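Local coordinates for TRAS1 ORF2p (Bombyx mori, PDB 1WDU), which supplies the N-terminal endonuclease domain of a telomere-specific non-LTR retrotransposon and probably cuts the target DNA, at residues 81-85 against 119-125; 71-76 against 102-108; 24-30 against 231-237; 65-71 against 84-90. The protein carries 1 engineered substitution. All coordinates share one frame; numbering follows the deposited sequence.

In the fold
The first strand of the chain leads into residues 24-30, whose meeting with 231-237 (contact 3) closes the longest loop, about 200 residues, and holds the other three contacts nested inside it. Within that loop contact 4 (65-71 with 84-90) closes the short hairpin of strands 69-72 and 83-87. Contact 2 (71-76 with 102-108) starts on the same hairpin strand and crosses contact 4 along the chain; it also crosses contact 1 (81-85 with 119-125). Contacts 3 and 4 lie along one sheet, their centres about 17 Å apart, whereas contacts 1 and 2 join that sheet to the other. One phosphate ion touches both contact 1 and contact 3.

Contact 1: residues 81-85 against 119-125; sequences VKAAI and LVSYYFE. With PO4 (phosphate ion), chain C.
Lys82 reaches to Glu125. Its CG lies beside the backbone N (chi1 -52°), and the chain is extended from there to NZ, which forms a short salt bridge of 2.5 Å with Glu125 OE2. The ammonium comes in from above the carboxylate plane, and the two side chains cross at about a right angle. Glu125 OE2 is also held by Asn104 ND2, so the carboxylate is gripped from two residues. Replacing Lys82 with a methionine would probably leave the Glu125 carboxylate without its charged mate. At its base Lys82 CB lies 3.9 Å from Tyr123 CD1, oblique to the ring, while Lys82 O meets Tyr123 CB. Tyr123 OH points on to a phosphate ion, donating a 2.7 Å hydrogen bond to its O3, which lies at the ring edge near the ring plane.

Ala83 CB lies 3.6 Å from Ser121 O. Here the two sheets of the DNase I-like four-layer alpha/beta sandwich meet: strands 83-85 and 119-123 run nearly antiparallel, at 157°, and pack through their side chains without pairing as neighbours in one sheet. Ala84 turns its methyl from the second segment, but its O lies 3.3 Å from Ser121 OG, a weak hydrogen bond; Ser121 OG is held chiefly by Ile51 O. Ile85 ends the segment with its CG1 branch against Ser121, CG1 touching Ser121 CB at 3.6 Å and CD1 packing on Leu119 O and CB.

Contact 2: residues 71-76 against 102-108; sequences FQSTAQ and TNNIVVV
Asn103 meets Thr74 and Gln76 along its whole length. Its CB lies 3.4 Å from Gln76 NE2; its CG, held beside the backbone N (chi1 -63°), comes up against Thr74 CB at 3.5 Å. From there the amide forks. The oxygen branch, OD1, accepts a 2.7 Å hydrogen bond from Gln76 NE2, the donor tilted 22° from the carbonyl plane. The nitrogen branch, ND2, lies beside Thr74, 3.3 Å from its CB and close to CG2. The two amides stand steeply to one another, planes 76° apart, so they meet through this one bond and do not stack. Gln76 is bent at chi2, about its CB-CG bond, and its NE2 also makes a weak bond to Thr74 O within its own loop.

Thr74 N donates to Thr102 O at 2.7 Å, from above the carbonyl plane. Thr102 OG1 accepts from Asn104 N and Ile105 N, an ST turn and ST motif that shape the bend leading into strand 105-111, and it is further bonded to Gln136. A water bridges Ser73 OG, Thr74 O and Asn103 O, while Ser73 OG is also tied to Ala83 O.

Toward Phe71 the character changes. Val106 CG2 packs against the backbone carbonyls of Phe71 and Gln72, and Val108 CG2 touches Phe71 CG at 3.8 Å, oblique to the ring. The contact thus joins the outermost strand 69-72 to strand 105-111, an inner strand of the other sheet, by apolar packing, and their adjoining loops by directional polar bonds that fix how those loops sit on each other.

Contact 3: residues 24-30 against 231-237; sequences QANLQRK and SSDHNGM. With PO4 (phosphate ion), chain C.
Asn26 lies flat on the ring of His234. Placing CG anti to the backbone N (chi1 177°) sets its amide over one ring face, the planes only 14° apart, and Asn26 CB makes a CH-pi contact 3.9 Å from the His234 ring centroid. Asn26 ND2 sits over that face without bonding to it but weakly bonds Asp154 OD2, while OD1 accepts from Gln28 N in an Asx turn. In the ring plane His234 NE2 donates a 2.8 Å hydrogen bond to phosphate O2; the other ring nitrogen, ND1, has weak hydrogen bonds to Thr193 O and Asp208 OD1. Beyond this stack Gln24 and Met237 form an antiparallel hydrogen-bonded pair, and Met237 CE rests 3.6 Å from Gln24 NE2; Gln24 OE1 is hydrogen-bonded to Thr210 OG1.

An Asn at the end of a central strand facing a Ser-Asp-His loop resembles the active-site arrangement of DNase I-like endonucleases; the phosphate, probably from the crystallisation liquor, is consistent with such a site.

The other end is looser. A type I' turn carries the chain from Leu27 to Lys30, whose NZ bonds Ser231 O at 3.1 Å. Ser231 is poorly ordered, and Ser232 OG makes only a weak bond toward Asn26 O or Leu27 O.

Contact 4: residues 65-71 against 84-90; sequences FRGVRVF and AIAVFDH
Val68 CG1 makes an off-centre CH-pi contact with the Phe88 ring, 4.2 Å from its centroid, while Val68 CG2 approaches Phe88 CD2 at 3.4 Å. At the edge of the same ring Phe65, itself poorly ordered, meets it rim to rim with the planes 51° apart, Phe65 CE1 lying 3.6 Å from Phe88 CE2. Phe71, on the sheet face of Arg69, Ile85 and Val87, has Ile85 O at its edge, 3.5 Å from CD1, and its CE1 touches Val87 CG2. The Arg69 guanidinium, brought round by a bend at CD, meets Asp89 O at its edge: the bond from NH2 is weak at 3.3 Å but fairly straight, and a second weak bond runs to Leu92 O. Cut back to an alanine, Arg69 would probably leave Asp89 O and Leu92 O without this donor and uncover the side of Val87.

The backbones form an antiparallel hairpin. Arg69-Val87 and Phe71-Ile85 are hydrogen-bonded pairs, with Val87 N donating to Arg69 O at 2.8 Å, and Val70-Ala86 is the non-hydrogen-bonded pair between them. Strand 69-72 is outermost in its sheet; helix 31-44 covers Phe65 and Phe88, and strand 93-96 packs against Arg69, Phe71 and Val87.

Contact 1: residues 81-85 against 119-125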
# COMPACT_ATOMS: atom_id res chain seq x y z
N VAL A 81 14.57 -1.74 4.89
CA VAL A 81 13.64 -1.83 3.77
C VAL A 81 12.42 -1.01 4.19
O VAL A 81 11.81 -1.26 5.22
CB VAL A 81 13.22 -3.30 3.51
CG1 VAL A 81 12.23 -3.36 2.37
CG2 VAL A 81 14.47 -4.14 3.19
N LYS A 82 12.08 -0.02 3.38
CA LYS A 82 10.96 0.85 3.71
C LYS A 82 9.62 0.36 3.19
O LYS A 82 8.58 0.70 3.75
CB LYS A 82 11.26 2.26 3.19
CG LYS A 82 12.61 2.77 3.67
CD LYS A 82 12.91 4.17 3.20
CE LYS A 82 14.32 4.58 3.60
NZ LYS A 82 14.66 5.91 3.03
N ALA A 83 9.64 -0.45 2.14
CA ALA A 83 8.40 -0.97 1.57
C ALA A 83 8.56 -2.39 1.02
O ALA A 83 9.63 -2.79 0.57
CB ALA A 83 7.91 -0.05 0.49
N ALA A 84 7.47 -3.14 1.07
CA ALA A 84 7.49 -4.50 0.57
C ALA A 84 6.10 -4.99 0.25
O ALA A 84 5.10 -4.43 0.71
CB ALA A 84 8.14 -5.42 1.59
N ILE A 85 6.04 -6.04 -0.56
CA ILE A 85 4.77 -6.63 -0.92
C ILE A 85 4.84 -8.13 -0.62
O ILE A 85 5.70 -8.84 -1.15
CB ILE A 85 4.45 -6.37 -2.40
CG1 ILE A 85 4.25 -4.87 -2.63
CG2 ILE A 85 3.22 -7.16 -2.81
CD1 ILE A 85 3.97 -4.46 -4.08
N LEU A 119 0.66 -3.87 -8.75
CA LEU A 119 0.51 -3.43 -7.36
C LEU A 119 1.71 -2.65 -6.88
O LEU A 119 2.84 -2.92 -7.28
CB LEU A 119 0.35 -4.63 -6.43
CG LEU A 119 -0.87 -5.52 -6.54
CD1 LEU A 119 -0.63 -6.79 -5.74
CD2 LEU A 119 -2.11 -4.78 -6.05
N VAL A 120 1.49 -1.67 -6.03
CA VAL A 120 2.63 -0.94 -5.52
C VAL A 120 2.47 -0.59 -4.05
O VAL A 120 1.39 -0.18 -3.61
CB VAL A 120 2.92 0.32 -6.39
CG1 VAL A 120 1.66 0.81 -7.03
CG2 VAL A 120 3.58 1.42 -5.54
N SER A 121 3.53 -0.81 -3.30
CA SER A 121 3.56 -0.49 -1.88
C SER A 121 4.60 0.62 -1.78
O SER A 121 5.71 0.49 -2.31
CB SER A 121 3.98 -1.70 -1.03
OG SER A 121 3.97 -1.37 0.35
N TYR A 122 4.24 1.70 -1.11
CA TYR A 122 5.14 2.84 -0.99
C TYR A 122 5.21 3.42 0.42
O TYR A 122 4.32 3.20 1.25
CB TYR A 122 4.68 3.95 -1.93
CG TYR A 122 3.36 4.58 -1.53
CD1 TYR A 122 2.15 4.14 -2.08
CD2 TYR A 122 3.31 5.62 -0.60
CE1 TYR A 122 0.93 4.73 -1.72
CE2 TYR A 122 2.10 6.21 -0.23
CZ TYR A 122 0.92 5.76 -0.79
OH TYR A 122 -0.26 6.37 -0.41
N TYR A 123 6.27 4.18 0.66
CA TYR A 123 6.51 4.85 1.93
C TYR A 123 7.31 6.14 1.67
O TYR A 123 8.41 6.10 1.12
CB TYR A 123 7.26 3.93 2.89
CG TYR A 123 7.63 4.63 4.18
CD1 TYR A 123 8.90 5.17 4.37
CD2 TYR A 123 6.68 4.80 5.19
CE1 TYR A 123 9.22 5.86 5.52
CE2 TYR A 123 6.99 5.50 6.35
CZ TYR A 123 8.26 6.02 6.51
OH TYR A 123 8.57 6.71 7.65
N PHE A 124 6.74 7.27 2.06
CA PHE A 124 7.38 8.57 1.88
C PHE A 124 7.79 9.11 3.26
O PHE A 124 6.94 9.30 4.14
CB PHE A 124 6.38 9.54 1.23
CG PHE A 124 5.81 9.05 -0.10
CD1 PHE A 124 4.61 9.56 -0.57
CD2 PHE A 124 6.49 8.09 -0.87
CE1 PHE A 124 4.07 9.13 -1.77
CE2 PHE A 124 5.97 7.65 -2.08
CZ PHE A 124 4.75 8.17 -2.53
N GLU A 125 9.09 9.35 3.46
CA GLU A 125 9.58 9.87 4.73
C GLU A 125 8.81 11.15 5.03
O GLU A 125 8.50 11.92 4.12
CB GLU A 125 11.07 10.23 4.66
CG GLU A 125 11.86 9.48 3.62
CD GLU A 125 12.14 8.08 4.04
OE1 GLU A 125 11.97 7.78 5.24
OE2 GLU A 125 12.53 7.28 3.16
P PO4 C . 6.43 6.61 10.28
O1 PO4 C . 7.53 7.53 10.92
O2 PO4 C . 5.23 6.39 11.17
O3 PO4 C . 6.12 7.05 8.84
O4 PO4 C . 7.13 5.25 10.13

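Contact 2: residues 71-76 against 102-108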
# COMPACT_ATOMS: atom_id res chain seq x y z
N PHE A 71 8.53 -9.35 -1.71
CA PHE A 71 9.26 -8.52 -2.67
C PHE A 71 9.50 -7.20 -1.98
O PHE A 71 8.57 -6.52 -1.55
CB PHE A 71 8.42 -8.35 -3.93
CG PHE A 71 8.02 -9.65 -4.53
CD1 PHE A 71 6.94 -10.37 -4.01
CD2 PHE A 71 8.79 -10.24 -5.53
CE1 PHE A 71 6.64 -11.65 -4.47
CE2 PHE A 71 8.50 -11.53 -6.00
CZ PHE A 71 7.42 -12.23 -5.47
N GLN A 72 10.78 -6.84 -1.87
CA GLN A 72 11.17 -5.63 -1.18
C GLN A 72 11.72 -4.52 -2.05
O GLN A 72 12.15 -4.73 -3.18
CB GLN A 72 12.22 -5.99 -0.13
CG GLN A 72 11.83 -7.15 0.74
CD GLN A 72 12.88 -7.47 1.78
OE1 GLN A 72 14.06 -7.59 1.47
NE2 GLN A 72 12.45 -7.62 3.03
N SER A 73 11.68 -3.32 -1.48
CA SER A 73 12.20 -2.14 -2.13
C SER A 73 13.71 -2.19 -1.86
O SER A 73 14.17 -2.94 -1.00
CB SER A 73 11.58 -0.89 -1.51
OG SER A 73 11.81 -0.86 -0.11
N THR A 74 14.47 -1.38 -2.59
CA THR A 74 15.92 -1.34 -2.43
C THR A 74 16.34 -1.20 -0.98
O THR A 74 15.94 -0.25 -0.29
CB THR A 74 16.51 -0.17 -3.22
OG1 THR A 74 15.98 -0.18 -4.55
CG2 THR A 74 18.03 -0.29 -3.28
N ALA A 75 17.16 -2.13 -0.51
CA ALA A 75 17.63 -2.12 0.87
C ALA A 75 18.71 -1.06 1.09
O ALA A 75 19.46 -0.74 0.18
CB ALA A 75 18.16 -3.49 1.26
N GLN A 76 18.76 -0.55 2.31
CA GLN A 76 19.74 0.47 2.69
C GLN A 76 20.96 -0.22 3.29
O GLN A 76 20.93 -1.42 3.59
CB GLN A 76 19.14 1.43 3.73
CG GLN A 76 17.73 1.89 3.41
CD GLN A 76 17.64 2.63 2.09
OE1 GLN A 76 18.20 3.71 1.93
NE2 GLN A 76 16.92 2.04 1.13
N THR A 102 12.30 1.06 -6.07
CA THR A 102 13.33 1.94 -5.52
C THR A 102 13.46 1.70 -4.02
O THR A 102 13.02 0.67 -3.50
CB THR A 102 12.96 3.42 -5.72
OG1 THR A 102 11.83 3.74 -4.89
CG2 THR A 102 12.62 3.69 -7.19
N ASN A 103 14.06 2.67 -3.34
CA ASN A 103 14.24 2.59 -1.89
C ASN A 103 12.96 2.96 -1.16
O ASN A 103 12.86 2.77 0.05
CB ASN A 103 15.37 3.53 -1.45
CG ASN A 103 16.72 3.15 -2.04
OD1 ASN A 103 17.67 2.88 -1.31
ND2 ASN A 103 16.81 3.13 -3.37
N ASN A 104 11.98 3.50 -1.89
CA ASN A 104 10.71 3.92 -1.29
C ASN A 104 9.49 3.20 -1.84
O ASN A 104 8.43 3.20 -1.21
CB ASN A 104 10.51 5.43 -1.45
CG ASN A 104 11.53 6.23 -0.67
OD1 ASN A 104 12.60 6.57 -1.18
ND2 ASN A 104 11.21 6.54 0.58
N ILE A 105 9.61 2.61 -3.03
CA ILE A 105 8.48 1.90 -3.60
C ILE A 105 8.89 0.56 -4.19
O ILE A 105 10.03 0.38 -4.65
CB ILE A 105 7.74 2.70 -4.72
CG1 ILE A 105 8.54 2.63 -6.03
CG2 ILE A 105 7.51 4.16 -4.30
CD1 ILE A 105 7.76 3.15 -7.22
N VAL A 106 7.96 -0.38 -4.14
CA VAL A 106 8.18 -1.70 -4.71
C VAL A 106 6.94 -1.96 -5.57
O VAL A 106 5.79 -1.76 -5.13
CB VAL A 106 8.39 -2.78 -3.60
CG1 VAL A 106 7.14 -2.96 -2.77
CG2 VAL A 106 8.83 -4.10 -4.25
N VAL A 107 7.18 -2.35 -6.81
CA VAL A 107 6.12 -2.59 -7.76
C VAL A 107 6.11 -4.05 -8.17
O VAL A 107 7.15 -4.63 -8.54
CB VAL A 107 6.31 -1.70 -9.02
CG1 VAL A 107 5.11 -1.86 -9.96
CG2 VAL A 107 6.50 -0.24 -8.61
N VAL A 108 4.93 -4.65 -8.10
CA VAL A 108 4.77 -6.06 -8.44
C VAL A 108 3.45 -6.32 -9.13
O VAL A 108 2.41 -5.84 -8.69
CB VAL A 108 4.87 -6.93 -7.17
CG1 VAL A 108 3.99 -8.15 -7.30
CG2 VAL A 108 6.31 -7.33 -6.93
O HOH W 1 13.90 0.61 0.93

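Contact 3: residues 24-30 against 231-237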
# COMPACT_ATOMS: atom_id res chain seq x y z
N GLN A 24 -3.10 -3.66 4.10
CA GLN A 24 -2.17 -2.54 3.96
C GLN A 24 -1.76 -2.13 5.37
O GLN A 24 -2.62 -1.80 6.18
CB GLN A 24 -2.83 -1.35 3.25
CG GLN A 24 -1.85 -0.19 2.97
CD GLN A 24 -2.51 0.99 2.28
OE1 GLN A 24 -3.15 0.83 1.23
NE2 GLN A 24 -2.37 2.20 2.85
N ALA A 25 -0.47 -2.14 5.67
CA ALA A 25 -0.02 -1.78 7.01
C ALA A 25 1.42 -1.34 7.13
O ALA A 25 2.32 -1.88 6.48
CB ALA A 25 -0.27 -2.95 7.96
N ASN A 26 1.63 -0.33 7.97
CA ASN A 26 2.94 0.20 8.27
C ASN A 26 3.30 -0.43 9.61
O ASN A 26 2.77 -0.06 10.65
CB ASN A 26 2.90 1.72 8.41
CG ASN A 26 4.26 2.30 8.80
OD1 ASN A 26 5.11 1.59 9.34
ND2 ASN A 26 4.46 3.59 8.54
N LEU A 27 4.21 -1.40 9.56
CA LEU A 27 4.66 -2.14 10.72
C LEU A 27 5.63 -1.42 11.65
O LEU A 27 5.84 -1.85 12.79
CB LEU A 27 5.31 -3.44 10.24
CG LEU A 27 4.38 -4.59 9.86
CD1 LEU A 27 2.98 -4.08 9.54
CD2 LEU A 27 4.99 -5.35 8.68
N GLN A 28 6.22 -0.33 11.15
CA GLN A 28 7.18 0.46 11.92
C GLN A 28 8.40 -0.30 12.42
O GLN A 28 8.96 0.03 13.46
CB GLN A 28 6.47 1.15 13.09
CG GLN A 28 5.63 2.34 12.66
CD GLN A 28 5.19 3.22 13.82
OE1 GLN A 28 4.77 4.36 13.62
NE2 GLN A 28 5.28 2.69 15.04
N ARG A 29 8.82 -1.32 11.68
CA ARG A 29 9.98 -2.13 12.05
C ARG A 29 9.80 -2.94 13.33
O ARG A 29 10.78 -3.42 13.90
CB ARG A 29 11.22 -1.24 12.21
CG ARG A 29 11.54 -0.35 11.02
CD ARG A 29 12.96 0.19 11.14
NE ARG A 29 13.24 1.27 10.19
CZ ARG A 29 12.70 2.48 10.25
NH1 ARG A 29 11.85 2.78 11.23
NH2 ARG A 29 13.01 3.40 9.35
N LYS A 30 8.56 -3.10 13.78
CA LYS A 30 8.29 -3.87 15.00
C LYS A 30 8.19 -5.38 14.73
O LYS A 30 7.30 -5.83 14.02
CB LYS A 30 6.99 -3.39 15.65
CG LYS A 30 7.05 -2.01 16.29
CD LYS A 30 5.74 -1.69 16.99
CE LYS A 30 5.79 -0.36 17.74
NZ LYS A 30 4.51 -0.04 18.46
N SER A 231 -0.20 -3.30 16.01
CA SER A 231 0.07 -2.53 17.21
C SER A 231 1.41 -1.81 17.04
O SER A 231 2.42 -2.21 17.62
CB SER A 231 0.15 -3.46 18.43
OG SER A 231 1.30 -4.29 18.36
N SER A 232 1.40 -0.76 16.23
CA SER A 232 2.61 0.02 15.98
C SER A 232 2.23 1.44 15.60
O SER A 232 2.70 1.97 14.58
CB SER A 232 3.43 -0.63 14.85
OG SER A 232 2.77 -0.53 13.60
N ASP A 233 1.38 2.06 16.41
CA ASP A 233 0.92 3.43 16.17
C ASP A 233 0.13 3.57 14.87
O ASP A 233 -0.62 4.52 14.70
CB ASP A 233 2.11 4.39 16.14
CG ASP A 233 2.71 4.63 17.51
OD1 ASP A 233 3.66 5.43 17.61
OD2 ASP A 233 2.23 4.00 18.49
N HIS A 234 0.31 2.62 13.96
CA HIS A 234 -0.39 2.63 12.69
C HIS A 234 -1.45 1.54 12.67
O HIS A 234 -1.22 0.44 13.17
CB HIS A 234 0.60 2.40 11.53
CG HIS A 234 1.31 3.63 11.08
ND1 HIS A 234 0.70 4.62 10.34
CD2 HIS A 234 2.59 4.05 11.27
CE1 HIS A 234 1.56 5.58 10.09
NE2 HIS A 234 2.72 5.26 10.65
N ASN A 235 -2.61 1.86 12.11
CA ASN A 235 -3.69 0.89 12.01
C ASN A 235 -3.71 0.25 10.63
O ASN A 235 -3.60 0.94 9.61
CB ASN A 235 -5.04 1.56 12.29
CG ASN A 235 -5.18 2.00 13.72
OD1 ASN A 235 -4.53 1.45 14.62
ND2 ASN A 235 -6.03 2.99 13.95
N GLY A 236 -3.84 -1.07 10.61
CA GLY A 236 -3.89 -1.77 9.34
C GLY A 236 -5.17 -1.45 8.59
O GLY A 236 -6.15 -0.97 9.17
N MET A 237 -5.15 -1.72 7.28
CA MET A 237 -6.31 -1.49 6.43
C MET A 237 -6.55 -2.74 5.60
O MET A 237 -5.66 -3.59 5.46
CB MET A 237 -6.07 -0.28 5.53
CG MET A 237 -6.17 1.02 6.29
SD MET A 237 -5.17 2.35 5.60
CE MET A 237 -3.55 1.91 6.27
P PO4 C . 6.43 6.61 10.28
O1 PO4 C . 7.53 7.53 10.92
O2 PO4 C . 5.23 6.39 11.17
O3 PO4 C . 6.12 7.05 8.84
O4 PO4 C . 7.13 5.25 10.13
O HOH W 2 -0.62 1.34 8.23

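Contact 4: residues 65-71 against 84-90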
# COMPACT_ATOMS: atom_id res chain seq x y z
N PHE A 65 6.76 -15.62 8.14
CA PHE A 65 6.37 -15.86 6.76
C PHE A 65 7.08 -17.09 6.22
O PHE A 65 8.27 -17.03 5.90
CB PHE A 65 6.72 -14.64 5.91
CG PHE A 65 6.10 -13.37 6.38
CD1 PHE A 65 4.72 -13.21 6.37
CD2 PHE A 65 6.89 -12.33 6.85
CE1 PHE A 65 4.13 -12.02 6.82
CE2 PHE A 65 6.31 -11.14 7.30
CZ PHE A 65 4.93 -10.99 7.28
N ARG A 66 6.36 -18.20 6.10
CA ARG A 66 6.93 -19.45 5.60
C ARG A 66 6.88 -19.55 4.07
O ARG A 66 7.84 -19.19 3.39
CB ARG A 66 6.20 -20.63 6.23
N GLY A 67 5.77 -20.05 3.54
CA GLY A 67 5.64 -20.18 2.10
C GLY A 67 5.12 -18.89 1.47
O GLY A 67 4.39 -18.91 0.48
N VAL A 68 5.54 -17.77 2.06
CA VAL A 68 5.13 -16.45 1.61
C VAL A 68 6.22 -15.77 0.80
O VAL A 68 7.35 -15.64 1.25
CB VAL A 68 4.82 -15.55 2.82
CG1 VAL A 68 4.43 -14.16 2.35
CG2 VAL A 68 3.73 -16.19 3.65
N ARG A 69 5.88 -15.32 -0.40
CA ARG A 69 6.86 -14.64 -1.23
C ARG A 69 6.86 -13.16 -0.88
O ARG A 69 5.81 -12.51 -0.84
CB ARG A 69 6.55 -14.87 -2.72
CG ARG A 69 6.53 -16.35 -3.07
CD ARG A 69 6.62 -16.64 -4.56
NE ARG A 69 5.38 -16.47 -5.31
CZ ARG A 69 4.16 -16.69 -4.84
NH1 ARG A 69 4.00 -17.08 -3.58
NH2 ARG A 69 3.10 -16.56 -5.64
N VAL A 70 8.05 -12.63 -0.60
CA VAL A 70 8.17 -11.22 -0.24
C VAL A 70 9.05 -10.47 -1.22
O VAL A 70 10.17 -10.89 -1.52
CB VAL A 70 8.74 -11.05 1.18
CG1 VAL A 70 8.82 -9.57 1.54
CG2 VAL A 70 7.85 -11.79 2.18
N PHE A 71 8.53 -9.35 -1.71
CA PHE A 71 9.26 -8.52 -2.67
C PHE A 71 9.50 -7.20 -1.98
O PHE A 71 8.57 -6.52 -1.55
CB PHE A 71 8.42 -8.35 -3.93
CG PHE A 71 8.02 -9.65 -4.53
CD1 PHE A 71 6.94 -10.37 -4.01
CD2 PHE A 71 8.79 -10.24 -5.53
CE1 PHE A 71 6.64 -11.65 -4.47
CE2 PHE A 71 8.50 -11.53 -6.00
CZ PHE A 71 7.42 -12.23 -5.47
N ALA A 84 7.47 -3.14 1.07
CA ALA A 84 7.49 -4.50 0.57
C ALA A 84 6.10 -4.99 0.25
O ALA A 84 5.10 -4.43 0.71
CB ALA A 84 8.14 -5.42 1.59
N ILE A 85 6.04 -6.04 -0.56
CA ILE A 85 4.77 -6.63 -0.92
C ILE A 85 4.84 -8.13 -0.62
O ILE A 85 5.70 -8.84 -1.15
CB ILE A 85 4.45 -6.37 -2.40
CG1 ILE A 85 4.25 -4.87 -2.63
CG2 ILE A 85 3.22 -7.16 -2.81
CD1 ILE A 85 3.97 -4.46 -4.08
N ALA A 86 3.95 -8.59 0.25
CA ALA A 86 3.91 -10.01 0.60
C ALA A 86 2.77 -10.71 -0.12
O ALA A 86 1.63 -10.24 -0.12
CB ALA A 86 3.73 -10.16 2.11
N VAL A 87 3.08 -11.82 -0.76
CA VAL A 87 2.08 -12.59 -1.47
C VAL A 87 1.90 -13.90 -0.71
O VAL A 87 2.80 -14.74 -0.69
CB VAL A 87 2.51 -12.88 -2.92
CG1 VAL A 87 1.42 -13.66 -3.64
CG2 VAL A 87 2.78 -11.56 -3.66
N PHE A 88 0.75 -14.06 -0.07
CA PHE A 88 0.46 -15.27 0.69
C PHE A 88 -0.18 -16.34 -0.18
O PHE A 88 -0.14 -17.53 0.14
CB PHE A 88 -0.46 -14.95 1.88
CG PHE A 88 0.08 -13.88 2.79
CD1 PHE A 88 -0.21 -12.53 2.55
CD2 PHE A 88 0.92 -14.20 3.84
CE1 PHE A 88 0.34 -11.52 3.34
CE2 PHE A 88 1.48 -13.21 4.64
CZ PHE A 88 1.19 -11.87 4.39
N ASP A 89 -0.78 -15.92 -1.30
CA ASP A 89 -1.41 -16.86 -2.21
C ASP A 89 -0.30 -17.58 -2.98
O ASP A 89 0.37 -16.99 -3.83
CB ASP A 89 -2.35 -16.11 -3.16
CG ASP A 89 -3.10 -17.05 -4.09
OD1 ASP A 89 -4.26 -16.74 -4.43
OD2 ASP A 89 -2.54 -18.09 -4.49
N HIS A 90 -0.12 -18.85 -2.65
CA HIS A 90 0.92 -19.70 -3.24
C HIS A 90 0.88 -19.90 -4.76
O HIS A 90 1.93 -20.05 -5.39
CB HIS A 90 0.90 -21.07 -2.54
CG HIS A 90 1.99 -22.00 -2.98
ND1 HIS A 90 2.02 -22.57 -4.24
CD2 HIS A 90 3.08 -22.47 -2.33
CE1 HIS A 90 3.08 -23.34 -4.35
NE2 HIS A 90 3.75 -23.30 -3.21